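Local atomic coordinates of arginine kinase (Anthopleura japonica, PDB entry 4RF6), a protein that catalyses the reversible transfer of a phosphate group from ATP to L-arginine, giving phosphoarginine and ADP, with two phosphagen kinase units in tandem in one chain. Residues V514-L522 against R604-Q615. Residues are numbered along the deposited sequence; the frame is centred on the assembly and turned at random.
Sequences VLSSLTGDL and RLCRAVNEIDKQ
Leu522 lies against Ala608 and Arg604 in a contact that illustrates how a connection between a helix and a sheet strand is packed on a second helix: an apolar middle, an amide at one end, charges at the other. Within the C-terminal catalytic domain of the second repeat, away from the substrate sites, the chain leaving helix 501-516 runs along helix 598-616 before entering edge strand 524-528. Followed outward, Leu522 has CB directed at the helix and forks at CG: CD1 settles on CB of Ala608 at 3.6 Å, while CD2 lies 3.8 Å from the aliphatic CG of Arg604. Phe577 of the sheet touches both Leu522 and Ala608. Leu518 CD2 lies beside Glu611 CG, and Leu515 CD2 meets Ile612 CD1. Val514, with CG1 anti to the backbone N (chi1 180°), lays that methyl 3.8 Å from CG1 of Ile612; its CG2 meets the amide of Gln615, whose NE2 donates a 3.0 Å hydrogen bond to the anti lone pair of Glu611 OE2. At the other end, Asp521 OD2 lies 3.5 Å from Arg604 NE, at the guanidinium edge with the planes 67° apart, a long salt bridge bridged also by water 2. Arg604 has its main partner in Glu593. Arg607 faces OD1 nearly coplanar, but modelled too close, leaving that salt bridge doubtful in detail. Such neighbours would tend to favour a charged Asp521.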
ATOM      1  N   VAL A 514      21.796   3.228  -4.893  1.00 27.36           N
ATOM      2  CA  VAL A 514      22.664   3.738  -5.947  1.00 26.91           C
ATOM      3  C   VAL A 514      22.528   5.252  -6.084  1.00 28.03           C
ATOM      4  O   VAL A 514      23.533   5.969  -6.140  1.00 28.87           O
ATOM      5  CB  VAL A 514      22.357   3.077  -7.309  1.00 27.11           C
ATOM      6  CG1 VAL A 514      23.272   3.637  -8.380  1.00 25.08           C
ATOM      7  CG2 VAL A 514      22.513   1.568  -7.224  1.00 24.33           C
ATOM      8  N   LEU A 515      21.288   5.738  -6.118  1.00 23.89           N
ATOM      9  CA  LEU A 515      21.038   7.163  -6.340  1.00 27.92           C
ATOM     10  C   LEU A 515      21.629   8.042  -5.232  1.00 33.48           C
ATOM     11  O   LEU A 515      22.157   9.122  -5.503  1.00 33.45           O
ATOM     12  CB  LEU A 515      19.541   7.439  -6.518  1.00 29.74           C
ATOM     13  CG  LEU A 515      18.854   6.848  -7.752  1.00 29.35           C
ATOM     14  CD1 LEU A 515      17.414   7.322  -7.842  1.00 27.06           C
ATOM     15  CD2 LEU A 515      19.614   7.207  -9.017  1.00 28.20           C
ATOM     16  N   SER A 516      21.547   7.572  -3.990  1.00 34.86           N
ATOM     17  CA  SER A 516      22.063   8.325  -2.849  1.00 38.68           C
ATOM     18  C   SER A 516      23.597   8.390  -2.859  1.00 39.25           C
ATOM     19  O   SER A 516      24.196   9.241  -2.200  1.00 39.75           O
ATOM     20  CB  SER A 516      21.568   7.708  -1.538  1.00 41.64           C
ATOM     21  OG  SER A 516      22.185   6.455  -1.305  1.00 44.83           O
ATOM     22  N   SER A 517      24.224   7.493  -3.615  1.00 39.44           N
ATOM     23  CA  SER A 517      25.682   7.419  -3.679  1.00 40.51           C
ATOM     24  C   SER A 517      26.235   8.308  -4.787  1.00 41.52           C
ATOM     25  O   SER A 517      27.451   8.471  -4.915  1.00 44.38           O
ATOM     26  CB  SER A 517      26.132   5.982  -3.930  1.00 39.91           C
ATOM     27  OG  SER A 517      26.041   5.662  -5.308  1.00 40.07           O
ATOM     28  N   LEU A 518      25.341   8.875  -5.593  1.00 39.22           N
ATOM     29  CA  LEU A 518      25.754   9.699  -6.726  1.00 37.22           C
ATOM     30  C   LEU A 518      26.402  11.005  -6.269  1.00 37.98           C
ATOM     31  O   LEU A 518      25.893  11.687  -5.378  1.00 37.19           O
ATOM     32  CB  LEU A 518      24.564   9.985  -7.648  1.00 36.30           C
ATOM     33  CG  LEU A 518      24.000   8.781  -8.410  1.00 32.71           C
ATOM     34  CD1 LEU A 518      22.871   9.199  -9.339  1.00 32.46           C
ATOM     35  CD2 LEU A 518      25.100   8.088  -9.187  1.00 30.74           C
ATOM     36  N   THR A 519      27.526  11.347  -6.889  1.00 39.02           N
ATOM     37  CA  THR A 519      28.297  12.530  -6.514  1.00 40.84           C
ATOM     38  C   THR A 519      28.304  13.566  -7.632  1.00 40.97           C
ATOM     39  O   THR A 519      27.729  13.349  -8.702  1.00 37.56           O
ATOM     40  CB  THR A 519      29.753  12.158  -6.202  1.00 41.75           C
ATOM     41  OG1 THR A 519      30.336  11.524  -7.348  1.00 43.83           O
ATOM     42  CG2 THR A 519      29.826  11.205  -5.022  1.00 41.46           C
ATOM     43  N   GLY A 520      28.972  14.689  -7.387  1.00 41.18           N
ATOM     44  CA  GLY A 520      29.076  15.734  -8.387  1.00 40.73           C
ATOM     45  C   GLY A 520      27.733  16.383  -8.657  1.00 39.08           C
ATOM     46  O   GLY A 520      26.946  16.603  -7.735  1.00 39.39           O
ATOM     47  N   ASP A 521      27.463  16.673  -9.928  1.00 35.98           N
ATOM     48  CA  ASP A 521      26.217  17.329 -10.310  1.00 37.21           C
ATOM     49  C   ASP A 521      25.034  16.361 -10.275  1.00 33.91           C
ATOM     50  O   ASP A 521      23.893  16.765 -10.503  1.00 39.82           O
ATOM     51  CB  ASP A 521      26.343  17.971 -11.695  1.00 39.93           C
ATOM     52  CG  ASP A 521      26.581  16.953 -12.791  1.00 44.71           C
ATOM     53  OD1 ASP A 521      27.070  15.845 -12.482  1.00 42.54           O
ATOM     54  OD2 ASP A 521      26.290  17.260 -13.969  1.00 49.61           O
ATOM     55  N   LEU A 522      25.310  15.090  -9.990  1.00 27.78           N
ATOM     56  CA  LEU A 522      24.256  14.075  -9.894  1.00 28.15           C
ATOM     57  C   LEU A 522      23.744  13.866  -8.466  1.00 31.13           C
ATOM     58  O   LEU A 522      22.734  13.189  -8.254  1.00 30.35           O
ATOM     59  CB  LEU A 522      24.727  12.743 -10.478  1.00 26.97           C
ATOM     60  CG  LEU A 522      24.861  12.673 -11.999  1.00 27.07           C
ATOM     61  CD1 LEU A 522      25.267  11.283 -12.460  1.00 25.70           C
ATOM     62  CD2 LEU A 522      23.559  13.101 -12.659  1.00 25.96           C
ATOM     63  N   ARG A 604      25.439  13.750 -19.232  1.00 23.80           N
ATOM     64  CA  ARG A 604      24.954  13.616 -17.863  1.00 24.11           C
ATOM     65  C   ARG A 604      24.093  12.360 -17.728  1.00 24.16           C
ATOM     66  O   ARG A 604      24.228  11.603 -16.762  1.00 26.82           O
ATOM     67  CB  ARG A 604      24.155  14.854 -17.451  1.00 25.49           C
ATOM     68  CG  ARG A 604      23.620  14.799 -16.017  1.00 29.03           C
ATOM     69  CD  ARG A 604      22.859  16.065 -15.637  1.00 32.48           C
ATOM     70  NE  ARG A 604      23.511  17.273 -16.133  1.00 36.87           N
ATOM     71  CZ  ARG A 604      23.067  17.991 -17.163  1.00 36.36           C
ATOM     72  NH1 ARG A 604      21.963  17.628 -17.807  1.00 31.94           N
ATOM     73  NH2 ARG A 604      23.727  19.072 -17.549  1.00 37.65           N
ATOM     74  N   LEU A 605      23.217  12.135 -18.703  1.00 20.96           N
ATOM     75  CA  LEU A 605      22.359  10.952 -18.693  1.00 22.08           C
ATOM     76  C   LEU A 605      23.171   9.659 -18.645  1.00 20.67           C
ATOM     77  O   LEU A 605      22.871   8.755 -17.855  1.00 18.34           O
ATOM     78  CB  LEU A 605      21.437  10.935 -19.918  1.00 17.80           C
ATOM     79  CG  LEU A 605      20.550   9.687 -19.970  1.00 17.75           C
ATOM     80  CD1 LEU A 605      19.569   9.692 -18.805  1.00 18.83           C
ATOM     81  CD2 LEU A 605      19.816   9.570 -21.297  1.00 15.41           C
ATOM     82  N   CYS A 606      24.198   9.580 -19.488  1.00 20.51           N
ATOM     83  CA  CYS A 606      25.036   8.391 -19.570  1.00 20.18           C
ATOM     84  C   CYS A 606      25.795   8.118 -18.280  1.00 22.39           C
ATOM     85  O   CYS A 606      25.886   6.974 -17.843  1.00 19.21           O
ATOM     86  CB  CYS A 606      26.020   8.515 -20.726  1.00 20.70           C
ATOM     87  SG  CYS A 606      25.286   8.175 -22.336  1.00 23.45           S
ATOM     88  N   ARG A 607      26.355   9.168 -17.686  1.00 26.06           N
ATOM     89  CA  ARG A 607      27.067   9.038 -16.418  1.00 29.21           C
ATOM     90  C   ARG A 607      26.174   8.402 -15.352  1.00 28.48           C
ATOM     91  O   ARG A 607      26.587   7.487 -14.635  1.00 27.35           O
ATOM     92  CB  ARG A 607      27.583  10.406 -15.956  1.00 31.49           C
ATOM     93  CG  ARG A 607      28.842  10.858 -16.703  1.00 32.62           C
ATOM     94  CD  ARG A 607      29.029  12.366 -16.653  1.00 31.91           C
ATOM     95  NE  ARG A 607      28.741  12.891 -15.325  1.00 38.32           N
ATOM     96  CZ  ARG A 607      28.130  14.047 -15.098  1.00 40.56           C
ATOM     97  NH1 ARG A 607      27.749  14.809 -16.113  1.00 39.08           N
ATOM     98  NH2 ARG A 607      27.906  14.440 -13.854  1.00 43.59           N
ATOM     99  N   ALA A 608      24.934   8.869 -15.274  1.00 26.64           N
ATOM    100  CA  ALA A 608      23.990   8.351 -14.292  1.00 21.68           C
ATOM    101  C   ALA A 608      23.502   6.943 -14.629  1.00 20.14           C
ATOM    102  O   ALA A 608      23.448   6.072 -13.759  1.00 21.54           O
ATOM    103  CB  ALA A 608      22.824   9.291 -14.149  1.00 19.83           C
ATOM    104  N   VAL A 609      23.126   6.718 -15.884  1.00 20.99           N
ATOM    105  CA  VAL A 609      22.571   5.418 -16.267  1.00 20.44           C
ATOM    106  C   VAL A 609      23.629   4.313 -16.224  1.00 20.18           C
ATOM    107  O   VAL A 609      23.356   3.198 -15.781  1.00 19.86           O
ATOM    108  CB  VAL A 609      21.885   5.476 -17.641  1.00 18.45           C
ATOM    109  CG1 VAL A 609      21.491   4.081 -18.115  1.00 16.42           C
ATOM    110  CG2 VAL A 609      20.663   6.373 -17.571  1.00 20.49           C
ATOM    111  N   ASN A 610      24.841   4.624 -16.668  1.00 18.75           N
ATOM    112  CA  ASN A 610      25.912   3.632 -16.656  1.00 18.84           C
ATOM    113  C   ASN A 610      26.317   3.201 -15.242  1.00 16.59           C
ATOM    114  O   ASN A 610      26.652   2.037 -15.006  1.00 17.71           O
ATOM    115  CB  ASN A 610      27.120   4.143 -17.445  1.00 20.25           C
ATOM    116  CG  ASN A 610      26.873   4.141 -18.944  1.00 22.24           C
ATOM    117  OD1 ASN A 610      26.108   3.317 -19.450  1.00 21.56           O
ATOM    118  ND2 ASN A 610      27.510   5.068 -19.661  1.00 19.39           N
ATOM    119  N   GLU A 611      26.283   4.139 -14.306  1.00 18.57           N
ATOM    120  CA  GLU A 611      26.596   3.829 -12.916  1.00 21.54           C
ATOM    121  C   GLU A 611      25.548   2.882 -12.330  1.00 23.28           C
ATOM    122  O   GLU A 611      25.883   1.912 -11.649  1.00 25.26           O
ATOM    123  CB  GLU A 611      26.679   5.112 -12.085  1.00 24.59           C
ATOM    124  CG  GLU A 611      27.029   4.876 -10.624  1.00 33.24           C
ATOM    125  CD  GLU A 611      28.335   4.120 -10.455  1.00 40.46           C
ATOM    126  OE1 GLU A 611      29.285   4.388 -11.223  1.00 42.51           O
ATOM    127  OE2 GLU A 611      28.409   3.253  -9.556  1.00 41.96           O
ATOM    128  N   ILE A 612      24.277   3.166 -12.610  1.00 20.63           N
ATOM    129  CA  ILE A 612      23.175   2.321 -12.157  1.00 20.63           C
ATOM    130  C   ILE A 612      23.283   0.942 -12.786  1.00 22.16           C
ATOM    131  O   ILE A 612      23.075  -0.074 -12.117  1.00 22.62           O
ATOM    132  CB  ILE A 612      21.797   2.947 -12.484  1.00 17.75           C
ATOM    133  CG1 ILE A 612      21.630   4.284 -11.759  1.00 19.20           C
ATOM    134  CG2 ILE A 612      20.661   2.006 -12.089  1.00 17.11           C
ATOM    135  CD1 ILE A 612      20.408   5.086 -12.187  1.00 21.98           C
ATOM    136  N   ASP A 613      23.614   0.917 -14.077  1.00 23.02           N
ATOM    137  CA  ASP A 613      23.771  -0.326 -14.825  1.00 22.10           C
ATOM    138  C   ASP A 613      24.847  -1.191 -14.177  1.00 19.34           C
ATOM    139  O   ASP A 613      24.628  -2.366 -13.886  1.00 19.71           O
ATOM    140  CB  ASP A 613      24.162  -0.010 -16.274  1.00 23.22           C
ATOM    141  CG  ASP A 613      23.929  -1.176 -17.221  1.00 24.61           C
ATOM    142  OD1 ASP A 613      23.438  -2.238 -16.781  1.00 27.63           O
ATOM    143  OD2 ASP A 613      24.218  -1.013 -18.423  1.00 25.04           O
ATOM    144  N   LYS A 614      26.011  -0.592 -13.954  1.00 20.91           N
ATOM    145  CA  LYS A 614      27.136  -1.278 -13.327  1.00 26.52           C
ATOM    146  C   LYS A 614      26.763  -1.861 -11.954  1.00 27.54           C
ATOM    147  O   LYS A 614      27.153  -2.982 -11.619  1.00 28.84           O
ATOM    148  CB  LYS A 614      28.313  -0.308 -13.217  1.00 34.76           C
ATOM    149  CG  LYS A 614      29.385  -0.684 -12.213  1.00 40.43           C
ATOM    150  CD  LYS A 614      30.204   0.548 -11.850  1.00 45.03           C
ATOM    151  CE  LYS A 614      31.245   0.251 -10.782  1.00 47.12           C
ATOM    152  NZ  LYS A 614      32.471  -0.379 -11.340  1.00 48.67           N
ATOM    153  N   GLN A 615      25.986  -1.117 -11.170  1.00 23.36           N
ATOM    154  CA  GLN A 615      25.612  -1.586  -9.836  1.00 27.30           C
ATOM    155  C   GLN A 615      24.464  -2.602  -9.822  1.00 24.09           C
ATOM    156  O   GLN A 615      24.477  -3.546  -9.024  1.00 24.91           O
ATOM    157  CB  GLN A 615      25.279  -0.407  -8.917  1.00 30.33           C
ATOM    158  CG  GLN A 615      26.478   0.460  -8.549  1.00 33.97           C
ATOM    159  CD  GLN A 615      26.252   1.257  -7.278  1.00 40.73           C
ATOM    160  OE1 GLN A 615      25.800   0.717  -6.269  1.00 44.00           O
ATOM    161  NE2 GLN A 615      26.562   2.550  -7.323  1.00 43.33           N
TER
HETATM  162  O   HOH W   1      29.241  12.667 -11.450  1.00 38.71           O
HETATM  163  O   HOH W   2      26.055  19.104 -15.660  1.00 48.99           O